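Local coordinates for protein thioredoxin peroxidase 2 (Plasmodium falciparum, PDB 2C0D) that probably reduces hydrogen peroxide and organic hydroperoxides to water and alcohols, as a mitochondrial, thioredoxin-dependent 2-Cys peroxiredoxin, at residues 30-35 and 129-134; 59-64 and 134-139; 106-111 and 117-122; 157-162 and 180-185. All coordinates share one frame; numbering follows the deposited sequence.

Contact 1: residues 30-35 and 129-134; sequences KAYNFT and NKDISK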
loop_
_atom_site.group_PDB
_atom_site.type_symbol
_atom_site.label_atom_id
_atom_site.label_comp_id
_atom_site.label_asym_id
_atom_site.label_seq_id
_atom_site.Cartn_x
_atom_site.Cartn_y
_atom_site.Cartn_z
ATOM N N LYS B 30 3.647 0.437 -16.498
ATOM C CA LYS B 30 3.629 1.859 -16.876
ATOM C C LYS B 30 2.355 2.527 -16.375
ATOM O O LYS B 30 1.248 2.045 -16.639
ATOM C CB LYS B 30 3.717 2.039 -18.388
ATOM C CG LYS B 30 5.138 1.948 -18.985
ATOM C CD LYS B 30 6.054 3.038 -18.416
ATOM C CE LYS B 30 6.035 4.303 -19.245
ATOM N NZ LYS B 30 7.385 4.486 -19.865
ATOM N N ALA B 31 2.516 3.676 -15.732
ATOM C CA ALA B 31 1.394 4.374 -15.118
ATOM C C ALA B 31 0.432 4.915 -16.196
ATOM O O ALA B 31 0.857 5.342 -17.260
ATOM C CB ALA B 31 1.923 5.512 -14.271
ATOM N N TYR B 32 -0.851 4.896 -15.882
ATOM C CA TYR B 32 -1.856 5.496 -16.738
ATOM C C TYR B 32 -1.595 6.983 -16.882
ATOM O O TYR B 32 -1.596 7.738 -15.892
ATOM C CB TYR B 32 -3.249 5.243 -16.140
ATOM C CG TYR B 32 -4.372 5.965 -16.885
ATOM C CD1 TYR B 32 -4.739 5.582 -18.193
ATOM C CD2 TYR B 32 -5.074 7.002 -16.280
ATOM C CE1 TYR B 32 -5.778 6.231 -18.881
ATOM C CE2 TYR B 32 -6.145 7.657 -16.977
ATOM C CZ TYR B 32 -6.467 7.261 -18.272
ATOM O OH TYR B 32 -7.508 7.880 -18.979
ATOM N N ASN B 33 -1.387 7.406 -18.133
ATOM C CA ASN B 33 -1.024 8.770 -18.444
ATOM C C ASN B 33 -2.272 9.619 -18.672
ATOM O O ASN B 33 -2.757 9.727 -19.779
ATOM C CB ASN B 33 -0.163 8.764 -19.725
ATOM C CG ASN B 33 0.363 10.127 -20.104
ATOM O OD1 ASN B 33 0.360 11.090 -19.308
ATOM N ND2 ASN B 33 0.846 10.224 -21.367
ATOM N N PHE B 34 -2.756 10.264 -17.631
ATOM C CA PHE B 34 -3.991 11.034 -17.760
ATOM C C PHE B 34 -3.739 12.446 -18.226
ATOM O O PHE B 34 -2.620 12.953 -18.144
ATOM C CB PHE B 34 -4.730 11.055 -16.432
ATOM C CG PHE B 34 -3.916 11.577 -15.282
ATOM C CD1 PHE B 34 -3.882 12.945 -14.996
ATOM C CD2 PHE B 34 -3.218 10.701 -14.457
ATOM C CE1 PHE B 34 -3.151 13.413 -13.916
ATOM C CE2 PHE B 34 -2.498 11.158 -13.382
ATOM C CZ PHE B 34 -2.467 12.523 -13.104
ATOM N N THR B 35 -4.807 13.076 -18.722
ATOM C CA THR B 35 -4.835 14.516 -18.945
ATOM C C THR B 35 -6.131 15.020 -18.287
ATOM O O THR B 35 -7.237 14.460 -18.495
ATOM C CB THR B 35 -4.770 14.930 -20.443
ATOM O OG1 THR B 35 -3.549 14.451 -21.038
ATOM C CG2 THR B 35 -4.764 16.445 -20.573
ATOM N N ASN B 129 -14.305 12.843 -15.232
ATOM C CA ASN B 129 -14.886 11.732 -16.009
ATOM C C ASN B 129 -14.642 10.334 -15.378
ATOM O O ASN B 129 -15.062 9.315 -15.945
ATOM C CB ASN B 129 -14.345 11.752 -17.440
ATOM C CG ASN B 129 -14.682 13.037 -18.171
ATOM O OD1 ASN B 129 -15.733 13.651 -17.945
ATOM N ND2 ASN B 129 -13.762 13.467 -19.063
ATOM N N LYS B 130 -13.956 10.324 -14.231
ATOM C CA LYS B 130 -13.676 9.126 -13.394
ATOM C C LYS B 130 -12.678 8.140 -13.971
ATOM O O LYS B 130 -12.400 7.123 -13.318
ATOM C CB LYS B 130 -14.967 8.371 -12.978
ATOM C CG LYS B 130 -16.032 9.320 -12.382
ATOM C CD LYS B 130 -17.215 8.544 -11.869
ATOM C CE LYS B 130 -18.300 9.495 -11.380
ATOM N NZ LYS B 130 -19.119 9.911 -12.574
ATOM N N ASP B 131 -12.123 8.433 -15.147
ATOM C CA ASP B 131 -11.172 7.501 -15.812
ATOM C C ASP B 131 -9.819 7.387 -15.087
ATOM O O ASP B 131 -9.151 6.337 -15.169
ATOM C CB ASP B 131 -10.959 7.866 -17.286
ATOM C CG ASP B 131 -10.358 9.236 -17.461
ATOM O OD1 ASP B 131 -11.131 10.218 -17.335
ATOM O OD2 ASP B 131 -9.119 9.360 -17.739
ATOM N N ILE B 132 -9.414 8.433 -14.362
ATOM C CA ILE B 132 -8.134 8.358 -13.673
ATOM C C ILE B 132 -8.312 7.392 -12.518
ATOM O O ILE B 132 -7.535 6.428 -12.366
ATOM C CB ILE B 132 -7.660 9.722 -13.171
ATOM C CG1 ILE B 132 -7.526 10.736 -14.355
ATOM C CG2 ILE B 132 -6.283 9.557 -12.447
ATOM C CD1 ILE B 132 -7.239 12.143 -13.831
ATOM N N SER B 133 -9.329 7.638 -11.691
ATOM C CA SER B 133 -9.587 6.708 -10.559
ATOM C C SER B 133 -9.838 5.292 -11.062
ATOM O O SER B 133 -9.353 4.330 -10.454
ATOM C CB SER B 133 -10.748 7.181 -9.659
ATOM O OG SER B 133 -10.449 8.484 -9.160
ATOM N N LYS B 134 -10.540 5.139 -12.195
ATOM C CA LYS B 134 -10.799 3.780 -12.713
ATOM C C LYS B 134 -9.496 3.063 -13.083
ATOM O O LYS B 134 -9.309 1.869 -12.755
ATOM C CB LYS B 134 -11.734 3.821 -13.934
ATOM C CG LYS B 134 -12.196 2.394 -14.400
HETATM O O HOH W 1 -7.815 11.705 -17.801
#

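Contact 2: residues 59-64 and 134-139; sequences CCLLFY and KNYNVL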
loop_
_atom_site.group_PDB
_atom_site.type_symbol
_atom_site.label_atom_id
_atom_site.label_comp_id
_atom_site.label_asym_id
_atom_site.label_seq_id
_atom_site.Cartn_x
_atom_site.Cartn_y
_atom_site.Cartn_z
ATOM N N CYS B 59 6.384 11.367 -9.154
ATOM C CA CYS B 59 5.050 11.870 -8.787
ATOM C C CYS B 59 4.495 11.071 -7.632
ATOM O O CYS B 59 4.734 9.855 -7.547
ATOM C CB CYS B 59 4.081 11.719 -9.948
ATOM S SG CYS B 59 4.509 12.799 -11.324
ATOM N N CYS B 60 3.749 11.732 -6.759
ATOM C CA CYS B 60 2.995 11.030 -5.715
ATOM C C CYS B 60 1.524 11.374 -5.999
ATOM O O CYS B 60 1.154 12.542 -5.949
ATOM C CB CYS B 60 3.429 11.502 -4.322
ATOM S SG CYS B 60 2.428 10.820 -3.020
ATOM N N LEU B 61 0.733 10.377 -6.385
ATOM C CA LEU B 61 -0.690 10.604 -6.642
ATOM C C LEU B 61 -1.456 10.302 -5.363
ATOM O O LEU B 61 -1.398 9.159 -4.858
ATOM C CB LEU B 61 -1.217 9.688 -7.743
ATOM C CG LEU B 61 -0.421 9.691 -9.043
ATOM C CD1 LEU B 61 -1.108 8.834 -10.117
ATOM C CD2 LEU B 61 -0.148 11.149 -9.543
ATOM N N LEU B 62 -2.205 11.269 -4.857
ATOM C CA LEU B 62 -2.927 11.104 -3.617
ATOM C C LEU B 62 -4.422 11.204 -3.931
ATOM O O LEU B 62 -4.938 12.318 -4.133
ATOM C CB LEU B 62 -2.496 12.220 -2.641
ATOM C CG LEU B 62 -3.070 12.246 -1.225
ATOM C CD1 LEU B 62 -2.477 11.146 -0.354
ATOM C CD2 LEU B 62 -2.792 13.620 -0.594
ATOM N N PHE B 63 -5.113 10.064 -3.979
ATOM C CA PHE B 63 -6.561 10.062 -4.276
ATOM C C PHE B 63 -7.368 10.172 -2.981
ATOM O O PHE B 63 -6.967 9.651 -1.913
ATOM C CB PHE B 63 -6.958 8.732 -4.924
ATOM C CG PHE B 63 -6.453 8.563 -6.336
ATOM C CD1 PHE B 63 -7.279 8.896 -7.426
ATOM C CD2 PHE B 63 -5.189 8.032 -6.569
ATOM C CE1 PHE B 63 -6.836 8.709 -8.731
ATOM C CE2 PHE B 63 -4.736 7.823 -7.875
ATOM C CZ PHE B 63 -5.566 8.144 -8.960
ATOM N N TYR B 64 -8.521 10.834 -3.055
ATOM C CA TYR B 64 -9.358 10.953 -1.828
ATOM C C TYR B 64 -10.793 11.259 -2.227
ATOM O O TYR B 64 -11.040 11.714 -3.373
ATOM C CB TYR B 64 -8.823 12.052 -0.880
ATOM C CG TYR B 64 -8.673 13.357 -1.612
ATOM C CD1 TYR B 64 -9.774 14.239 -1.791
ATOM C CD2 TYR B 64 -7.444 13.687 -2.198
ATOM C CE1 TYR B 64 -9.632 15.416 -2.534
ATOM C CE2 TYR B 64 -7.299 14.859 -2.946
ATOM C CZ TYR B 64 -8.380 15.698 -3.114
ATOM O OH TYR B 64 -8.153 16.836 -3.875
ATOM N N LYS B 134 -10.540 5.139 -12.195
ATOM C CA LYS B 134 -10.799 3.780 -12.713
ATOM C C LYS B 134 -9.496 3.063 -13.083
ATOM O O LYS B 134 -9.309 1.869 -12.755
ATOM C CB LYS B 134 -11.734 3.821 -13.934
ATOM C CG LYS B 134 -12.196 2.394 -14.400
ATOM N N ASN B 135 -8.617 3.789 -13.759
ATOM C CA ASN B 135 -7.383 3.194 -14.280
ATOM C C ASN B 135 -6.313 2.982 -13.213
ATOM O O ASN B 135 -5.374 2.204 -13.436
ATOM C CB ASN B 135 -6.883 4.041 -15.417
ATOM C CG ASN B 135 -7.613 3.702 -16.722
ATOM O OD1 ASN B 135 -8.483 4.434 -17.188
ATOM N ND2 ASN B 135 -7.318 2.528 -17.258
ATOM N N TYR B 136 -6.463 3.649 -12.074
ATOM C CA TYR B 136 -5.656 3.308 -10.860
ATOM C C TYR B 136 -6.355 2.319 -9.896
ATOM O O TYR B 136 -5.823 2.065 -8.799
ATOM C CB TYR B 136 -5.131 4.576 -10.173
ATOM C CG TYR B 136 -4.045 5.247 -10.993
ATOM C CD1 TYR B 136 -2.689 4.945 -10.753
ATOM C CD2 TYR B 136 -4.356 6.193 -11.981
ATOM C CE1 TYR B 136 -1.648 5.549 -11.527
ATOM C CE2 TYR B 136 -3.302 6.817 -12.778
ATOM C CZ TYR B 136 -1.971 6.466 -12.524
ATOM O OH TYR B 136 -0.938 7.036 -13.244
ATOM N N ASN B 137 -7.496 1.741 -10.338
ATOM C CA ASN B 137 -8.236 0.699 -9.597
ATOM C C ASN B 137 -8.727 1.222 -8.242
ATOM O O ASN B 137 -8.796 0.485 -7.250
ATOM C CB ASN B 137 -7.332 -0.533 -9.398
ATOM C CG ASN B 137 -7.005 -1.236 -10.711
ATOM O OD1 ASN B 137 -7.753 -1.171 -11.684
ATOM N ND2 ASN B 137 -5.861 -1.934 -10.734
ATOM N N VAL B 138 -9.055 2.520 -8.176
ATOM C CA VAL B 138 -9.514 3.121 -6.920
ATOM C C VAL B 138 -10.889 3.818 -7.066
ATOM O O VAL B 138 -11.282 4.576 -6.193
ATOM C CB VAL B 138 -8.476 4.107 -6.300
ATOM C CG1 VAL B 138 -7.226 3.345 -5.850
ATOM C CG2 VAL B 138 -8.107 5.257 -7.265
ATOM N N LEU B 139 -11.620 3.517 -8.125
ATOM C CA LEU B 139 -12.964 4.115 -8.285
ATOM C C LEU B 139 -13.959 3.211 -7.561
ATOM O O LEU B 139 -14.091 2.011 -7.897
ATOM C CB LEU B 139 -13.341 4.224 -9.769
ATOM C CG LEU B 139 -14.709 4.882 -10.020
ATOM C CD1 LEU B 139 -14.728 6.332 -9.427
ATOM C CD2 LEU B 139 -15.031 4.898 -11.491
#

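Contact 3: residues 106-111 and 117-122; sequences AWKNMP and IGNVEF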
loop_
_atom_site.group_PDB
_atom_site.type_symbol
_atom_site.label_atom_id
_atom_site.label_comp_id
_atom_site.label_asym_id
_atom_site.label_seq_id
_atom_site.Cartn_x
_atom_site.Cartn_y
_atom_site.Cartn_z
ATOM N N ALA B 106 -13.338 25.874 -3.722
ATOM C CA ALA B 106 -14.177 26.086 -2.527
ATOM C C ALA B 106 -13.549 25.451 -1.272
ATOM O O ALA B 106 -13.570 26.041 -0.184
ATOM C CB ALA B 106 -15.554 25.519 -2.766
ATOM N N TRP B 107 -12.942 24.272 -1.436
ATOM C CA TRP B 107 -12.308 23.577 -0.295
ATOM C C TRP B 107 -11.068 24.355 0.183
ATOM O O TRP B 107 -10.809 24.472 1.412
ATOM C CB TRP B 107 -11.922 22.161 -0.717
ATOM C CG TRP B 107 -11.817 21.184 0.436
ATOM C CD1 TRP B 107 -12.438 21.242 1.661
ATOM C CD2 TRP B 107 -11.113 19.949 0.392
ATOM N NE1 TRP B 107 -12.131 20.098 2.395
ATOM C CE2 TRP B 107 -11.319 19.299 1.634
ATOM C CE3 TRP B 107 -10.309 19.340 -0.570
ATOM C CZ2 TRP B 107 -10.734 18.055 1.938
ATOM C CZ3 TRP B 107 -9.697 18.074 -0.248
ATOM C CH2 TRP B 107 -9.942 17.473 0.990
ATOM N N LYS B 108 -10.309 24.908 -0.763
ATOM C CA LYS B 108 -9.119 25.709 -0.445
ATOM C C LYS B 108 -9.500 27.015 0.241
ATOM O O LYS B 108 -8.817 27.468 1.170
ATOM C CB LYS B 108 -8.306 26.021 -1.684
ATOM C CG LYS B 108 -7.619 24.762 -2.251
ATOM C CD LYS B 108 -6.802 25.049 -3.519
ATOM C CE LYS B 108 -5.501 25.726 -3.178
ATOM N NZ LYS B 108 -4.739 26.101 -4.445
ATOM N N ASN B 109 -10.583 27.605 -0.216
ATOM C CA ASN B 109 -11.045 28.881 0.349
ATOM C C ASN B 109 -11.731 28.777 1.722
ATOM O O ASN B 109 -11.798 29.779 2.466
ATOM C CB ASN B 109 -11.920 29.598 -0.680
ATOM C CG ASN B 109 -12.237 31.036 -0.271
ATOM O OD1 ASN B 109 -11.330 31.841 -0.015
ATOM N ND2 ASN B 109 -13.506 31.320 -0.116
ATOM N N MET B 110 -12.194 27.588 2.083
ATOM C CA MET B 110 -12.973 27.353 3.300
ATOM C C MET B 110 -12.059 27.443 4.519
ATOM O O MET B 110 -10.965 26.903 4.490
ATOM C CB MET B 110 -13.571 25.937 3.210
ATOM C CG MET B 110 -14.583 25.553 4.255
ATOM S SD MET B 110 -15.112 23.853 3.894
ATOM C CE MET B 110 -15.883 24.059 2.298
ATOM N N PRO B 111 -12.515 28.108 5.604
ATOM C CA PRO B 111 -11.696 28.160 6.834
ATOM C C PRO B 111 -11.413 26.747 7.328
ATOM O O PRO B 111 -12.294 25.906 7.287
ATOM C CB PRO B 111 -12.616 28.866 7.853
ATOM C CG PRO B 111 -13.548 29.678 7.012
ATOM C CD PRO B 111 -13.786 28.838 5.753
ATOM N N ILE B 117 -9.243 23.216 3.697
ATOM C CA ILE B 117 -7.832 22.801 3.644
ATOM C C ILE B 117 -6.851 23.958 3.528
ATOM O O ILE B 117 -5.635 23.752 3.625
ATOM C CB ILE B 117 -7.557 21.753 2.514
ATOM C CG1 ILE B 117 -8.017 22.302 1.135
ATOM C CG2 ILE B 117 -8.213 20.430 2.868
ATOM C CD1 ILE B 117 -7.504 21.440 -0.113
ATOM N N GLY B 118 -7.360 25.187 3.304
ATOM C CA GLY B 118 -6.485 26.333 3.042
ATOM C C GLY B 118 -5.840 26.314 1.653
ATOM O O GLY B 118 -6.030 25.363 0.885
ATOM N N ASN B 119 -5.051 27.353 1.341
ATOM C CA ASN B 119 -4.454 27.464 0.019
ATOM C C ASN B 119 -3.171 26.640 -0.073
ATOM O O ASN B 119 -2.044 27.156 -0.012
ATOM C CB ASN B 119 -4.279 28.940 -0.426
ATOM C CG ASN B 119 -5.644 29.603 -0.743
ATOM O OD1 ASN B 119 -6.099 30.523 -0.057
ATOM N ND2 ASN B 119 -6.298 29.105 -1.744
ATOM N N VAL B 120 -3.379 25.331 -0.211
ATOM C CA VAL B 120 -2.278 24.386 -0.242
ATOM C C VAL B 120 -1.362 24.639 -1.433
ATOM O O VAL B 120 -1.792 25.176 -2.464
ATOM C CB VAL B 120 -2.789 22.926 -0.228
ATOM C CG1 VAL B 120 -3.540 22.633 1.100
ATOM C CG2 VAL B 120 -3.652 22.641 -1.482
ATOM N N GLU B 121 -0.087 24.287 -1.255
ATOM C CA GLU B 121 0.978 24.600 -2.188
ATOM C C GLU B 121 1.256 23.476 -3.171
ATOM O O GLU B 121 2.427 23.239 -3.542
ATOM C CB GLU B 121 2.293 24.898 -1.416
ATOM N N PHE B 122 0.212 22.775 -3.610
ATOM C CA PHE B 122 0.388 21.744 -4.618
ATOM C C PHE B 122 -0.909 21.619 -5.438
ATOM O O PHE B 122 -1.967 22.102 -5.013
ATOM C CB PHE B 122 0.785 20.386 -3.994
ATOM C CG PHE B 122 -0.256 19.759 -3.057
ATOM C CD1 PHE B 122 -1.155 18.813 -3.549
ATOM C CD2 PHE B 122 -0.288 20.064 -1.700
ATOM C CE1 PHE B 122 -2.095 18.183 -2.734
ATOM C CE2 PHE B 122 -1.212 19.436 -0.830
ATOM C CZ PHE B 122 -2.121 18.489 -1.346
HETATM O O HOH W 2 -4.125 23.530 -5.532
HETATM O O HOH W 3 -2.961 27.582 -3.152
#

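Contact 4: residues 157-162 and 180-185; sequences CVRHQT and DSIIHV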
loop_
_atom_site.group_PDB
_atom_site.type_symbol
_atom_site.label_atom_id
_atom_site.label_comp_id
_atom_site.label_asym_id
_atom_site.label_seq_id
_atom_site.Cartn_x
_atom_site.Cartn_y
_atom_site.Cartn_z
ATOM N N CYS B 157 6.974 4.585 -14.392
ATOM C CA CYS B 157 6.618 3.292 -13.826
ATOM C C CYS B 157 6.001 3.414 -12.426
ATOM O O CYS B 157 6.473 4.195 -11.631
ATOM C CB CYS B 157 7.893 2.473 -13.678
ATOM S SG CYS B 157 8.622 2.031 -15.292
ATOM N N VAL B 158 4.967 2.636 -12.142
ATOM C CA VAL B 158 4.391 2.620 -10.778
ATOM C C VAL B 158 5.309 1.836 -9.827
ATOM O O VAL B 158 5.642 0.656 -10.092
ATOM C CB VAL B 158 2.971 2.020 -10.784
ATOM C CG1 VAL B 158 2.394 2.008 -9.330
ATOM C CG2 VAL B 158 2.060 2.788 -11.754
ATOM N N ARG B 159 5.745 2.494 -8.765
ATOM C CA ARG B 159 6.734 1.895 -7.824
ATOM C C ARG B 159 6.170 1.609 -6.444
ATOM O O ARG B 159 6.866 1.010 -5.585
ATOM C CB ARG B 159 7.961 2.796 -7.674
ATOM C CG ARG B 159 8.666 3.137 -9.031
ATOM C CD ARG B 159 9.338 1.901 -9.665
ATOM N NE ARG B 159 10.462 1.484 -8.833
ATOM C CZ ARG B 159 11.636 2.118 -8.765
ATOM N NH1 ARG B 159 11.885 3.196 -9.536
ATOM N NH2 ARG B 159 12.582 1.658 -7.935
ATOM N N HIS B 160 4.959 2.095 -6.172
ATOM C CA HIS B 160 4.350 1.812 -4.866
ATOM C C HIS B 160 2.871 2.051 -5.021
ATOM O O HIS B 160 2.469 2.954 -5.764
ATOM C CB HIS B 160 4.903 2.753 -3.792
ATOM C CG HIS B 160 4.392 2.462 -2.412
ATOM N ND1 HIS B 160 3.326 3.124 -1.846
ATOM C CD2 HIS B 160 4.779 1.525 -1.515
ATOM C CE1 HIS B 160 3.086 2.620 -0.644
ATOM N NE2 HIS B 160 3.956 1.648 -0.421
ATOM N N GLN B 161 2.076 1.202 -4.371
ATOM C CA GLN B 161 0.611 1.381 -4.358
ATOM C C GLN B 161 0.131 1.116 -2.930
ATOM O O GLN B 161 0.524 0.096 -2.329
ATOM C CB GLN B 161 -0.047 0.371 -5.297
ATOM C CG GLN B 161 -1.546 0.240 -5.046
ATOM C CD GLN B 161 -2.287 -0.636 -6.060
ATOM O OE1 GLN B 161 -1.714 -1.108 -7.061
ATOM N NE2 GLN B 161 -3.570 -0.857 -5.793
ATOM N N THR B 162 -0.682 2.012 -2.357
ATOM C CA THR B 162 -1.337 1.683 -1.073
ATOM C C THR B 162 -2.786 2.156 -1.186
ATOM O O THR B 162 -3.037 3.277 -1.679
ATOM C CB THR B 162 -0.708 2.358 0.174
ATOM O OG1 THR B 162 0.635 1.863 0.421
ATOM C CG2 THR B 162 -1.529 2.006 1.428
ATOM N N ASP B 180 11.804 7.811 0.056
ATOM C CA ASP B 180 13.233 7.670 0.320
ATOM C C ASP B 180 13.793 6.315 -0.133
ATOM O O ASP B 180 14.869 6.241 -0.766
ATOM C CB ASP B 180 13.524 7.861 1.803
ATOM C CG ASP B 180 13.646 9.332 2.189
ATOM O OD1 ASP B 180 13.731 10.178 1.268
ATOM O OD2 ASP B 180 13.631 9.617 3.414
ATOM N N SER B 181 13.072 5.249 0.197
ATOM C CA SER B 181 13.501 3.893 -0.199
ATOM C C SER B 181 13.535 3.703 -1.709
ATOM O O SER B 181 14.455 3.069 -2.242
ATOM C CB SER B 181 12.602 2.836 0.431
ATOM O OG SER B 181 12.711 2.871 1.846
ATOM N N ILE B 182 12.540 4.266 -2.411
ATOM C CA ILE B 182 12.494 4.178 -3.872
ATOM C C ILE B 182 13.659 4.944 -4.507
ATOM O O ILE B 182 14.329 4.433 -5.418
ATOM C CB ILE B 182 11.138 4.677 -4.418
ATOM C CG1 ILE B 182 10.022 3.709 -3.954
ATOM C CG2 ILE B 182 11.200 4.860 -5.999
ATOM C CD1 ILE B 182 8.576 4.302 -4.055
ATOM N N ILE B 183 13.916 6.150 -3.995
ATOM C CA ILE B 183 15.067 6.930 -4.462
ATOM C C ILE B 183 16.381 6.142 -4.251
ATOM O O ILE B 183 17.247 6.101 -5.139
ATOM C CB ILE B 183 15.077 8.336 -3.840
ATOM C CG1 ILE B 183 13.889 9.122 -4.402
ATOM C CG2 ILE B 183 16.424 9.063 -4.120
ATOM C CD1 ILE B 183 13.633 10.477 -3.631
ATOM N N HIS B 184 16.506 5.515 -3.099
ATOM C CA HIS B 184 17.688 4.676 -2.812
ATOM C C HIS B 184 17.895 3.557 -3.825
ATOM O O HIS B 184 19.045 3.331 -4.286
ATOM C CB HIS B 184 17.682 4.131 -1.378
ATOM C CG HIS B 184 18.883 3.293 -1.080
ATOM N ND1 HIS B 184 20.157 3.815 -1.081
ATOM C CD2 HIS B 184 19.017 1.962 -0.860
ATOM C CE1 HIS B 184 21.027 2.847 -0.835
ATOM N NE2 HIS B 184 20.363 1.711 -0.714
ATOM N N VAL B 185 16.817 2.839 -4.167
ATOM C CA VAL B 185 16.876 1.792 -5.188
ATOM C C VAL B 185 17.360 2.401 -6.499
ATOM O O VAL B 185 18.229 1.833 -7.180
ATOM C CB VAL B 185 15.468 1.134 -5.415
ATOM C CG1 VAL B 185 15.468 0.220 -6.644
ATOM C CG2 VAL B 185 15.095 0.351 -4.178
#

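Contact 1: residues 30-35 and 129-134
Asp131, the first helical residue after the N-cap Lys130, reaches across to the hydroxyl of Tyr32. Tyr32 OH donates to Asp131 OD2 over a short 2.5 Å, meeting the oxygen from its anti side and 22° out of the carboxylate plane. OD2 itself lies near the plane of the Tyr32 ring, at its edge, and ring and carboxylate planes stand 78° apart. With CG set between the backbone N and the carbonyl carbon (chi1 62°), Asp131 brings OD2 to the Tyr32 hydroxyl. The same OD2 accepts a second proton, from water 1 at 2.7 Å. That water also donates to Thr35 O at 2.9 Å, so one carboxylate oxygen holds two points of the 30-35 loop. The short phenol bond and the nearby helix start would both be expected to favour an ionised Asp131.

The loop 30-35 leads into strand 35-39, which pairs with 45-49 and 123-126, whereas helix 131-135 covers part of the thioredoxin-like core of this peroxiredoxin. Asp127 helps to fix the helix start: its two carboxylate oxygens accept from the backbone N of Ile132 and of Ser133.

Ile132 supplies the apolar half of the contact. Its CA is 3.9 Å from Tyr32 CE2, and its side chain packs obliquely against Phe34. Ile132 CG1 comes to 3.5 Å from Phe34 CB, Ile132 CD1 to 3.6 Å from Phe34 CD1, and Ile132 CG2 to 3.8 Å from Phe34 CD2, which spreads three side-chain carbons of the isoleucine along the phenylalanine. Beyond Ile132, the first helical turn closes with Lys134 N bonded to Lys130 O at 2.9 Å.

Contact 2: residues 59-64 and 134-139
Two aromatic rings, Phe63 from the strand and Tyr136 from just after the helix, each take a methyl group on one face. Over the centre of the Phe63 ring sits Val138 CG2, 3.8 Å from the ring centroid and 12° off the normal, a well-aligned CH-pi contact. Leu61 CD1 lies over a face of Tyr136 at 3.9 Å from its centroid, 29° off the ring normal and shifted toward the hydroxyl end, as its 3.5 Å approach to Tyr136 CZ confirms. The rings themselves meet obliquely: their planes are 46° apart with centroids separated by 5.7 Å, and Phe63 CZ is 3.8 Å from Tyr136 CB.

What brings Tyr136 and Val138 to the strand is a Schellman motif that ends helix 131-135. Asn137, with positive phi, is its C-prime residue; Val138 N bonds to Ser133 O and Asn137 N to Lys134 O, at 3.0 Å for the latter. The turn lets the side chains on both flanks of Asn137 point at strand 58-63, one of the inner strands of the thioredoxin-like sheet, where it pairs with 91-97 and 144-152.

In Val138, CG2 occupies the position between the backbone N and the carbonyl carbon, from which it reaches the Phe63 face. The hydroxyl of the buried Tyr136 bonds to Tyr32 O, and its ring also meets Phe150 edge-to-face. On the neighbouring strand 91-97, Ile96 packs against Phe63.

Contact 3: residues 106-111 and 117-122
Trp107 lays the six-membered ring of its indole against Ile117, whose CG2 stands over the ring centre in a CH-pi contact, 3.6 Å from the centroid and 16° off the normal. Ile117 CD1 packs on the same indole, 3.5 Å from Trp107 CE3. The side chains cross at about a right angle. Ile117 is also tied by its backbone: its N donates to Trp107 O at 3.0 Å, nearly straight at the hydrogen (170°), although the donor stands 37° out of the carbonyl plane. Ile117 thus bonds to the last helical turn and covers the indole.

At Gly118 the two segments come close enough for Lys108 CA to make a CA-H...O contact of 3.4 Å with Gly118 O. That oxygen also accepts from Val120 N at 2.9 Å, closing an inverse gamma turn centred on Asn119. Lys108 crosses Asn119 at about a right angle, its CB and CE both near Asn119 ND2, bends at chi3, and ends at two waters. Lys108 NZ donates to water 3 at 2.7 Å, and this water donates to Val120 O at 2.8 Å, a bridge between helix end and loop. Water 2 is the second acceptor, 2.9 Å from Lys108 NZ.

The contact joins the C-terminal end of helix 101-109 to the loop entering strand 123-126. Ile117 packs on Pro73 and Ile76 of helix 73-81 and on Leu124, while Trp107 meets Ile76 and Tyr64, close to the predicted peroxidatic Cys72.

Contact 4: residues 157-162 and 180-185
Arg159 runs from strand 158-162 along Ile182 of the helix, beginning with CB, which is 4.0 Å from Ile182 CD1. The chain then bends at both chi2 and chi3 (each -68°), folding back so that the guanidinium lies over the Ile182 branch methyl. Arg159 CZ stands 3.9 Å from Ile182 CG2, which sits over one face of the flat group, offset toward its rim. NH1 is 4.0 Å from the same Ile182 CG2, and its charge is taken by Asp186 and Asp153 in salt bridges. At the other branch, Arg159 NH2 approaches Val185 CG1 edge-on at 3.5 Å and forms a salt bridge with Asp165 of the second subunit. The three carboxylates would be expected to limit rotation of the guanidinium.

Ile182 CD1 also touches His160 CB at 4.0 Å. Both Arg159 and His160 can face the helix because they form a classic beta bulge opposite Ile151.

The axes of the short segments 158-162 and 180-185 run nearly antiparallel, at 160° and 9.7 Å apart. Helix 172-188 thereby covers strands 158-164 and 144-152, while Gln161 and Thr162 pair antiparallel with a strand of the second subunit, continuing the sheet through the dimer interface.

Overall arrangement
Contacts 1 and 2 share helix 131-135, with centres about 8 Å apart; it fastens the N-terminal loop at its start and strand 58-63 at its end. Tyr136 OH and Tyr32 O join them, 2.8 Å apart. Contact 3 lies about 21 Å from contact 2, centre to centre, yet touches it where Tyr64 CE1 meets Trp107 CZ3 at 3.5 Å. It is nearest the predicted active-site Cys72, whose side chain is about 6 Å from that of Trp107 and about 12 Å from that of Phe63. Contact 4, about 28 Å from contact 3 between centres and across the chain's middle, lies at the subunit interface; Ala31 CB links it to contact 1 through Val158 CG2 at 3.7 Å.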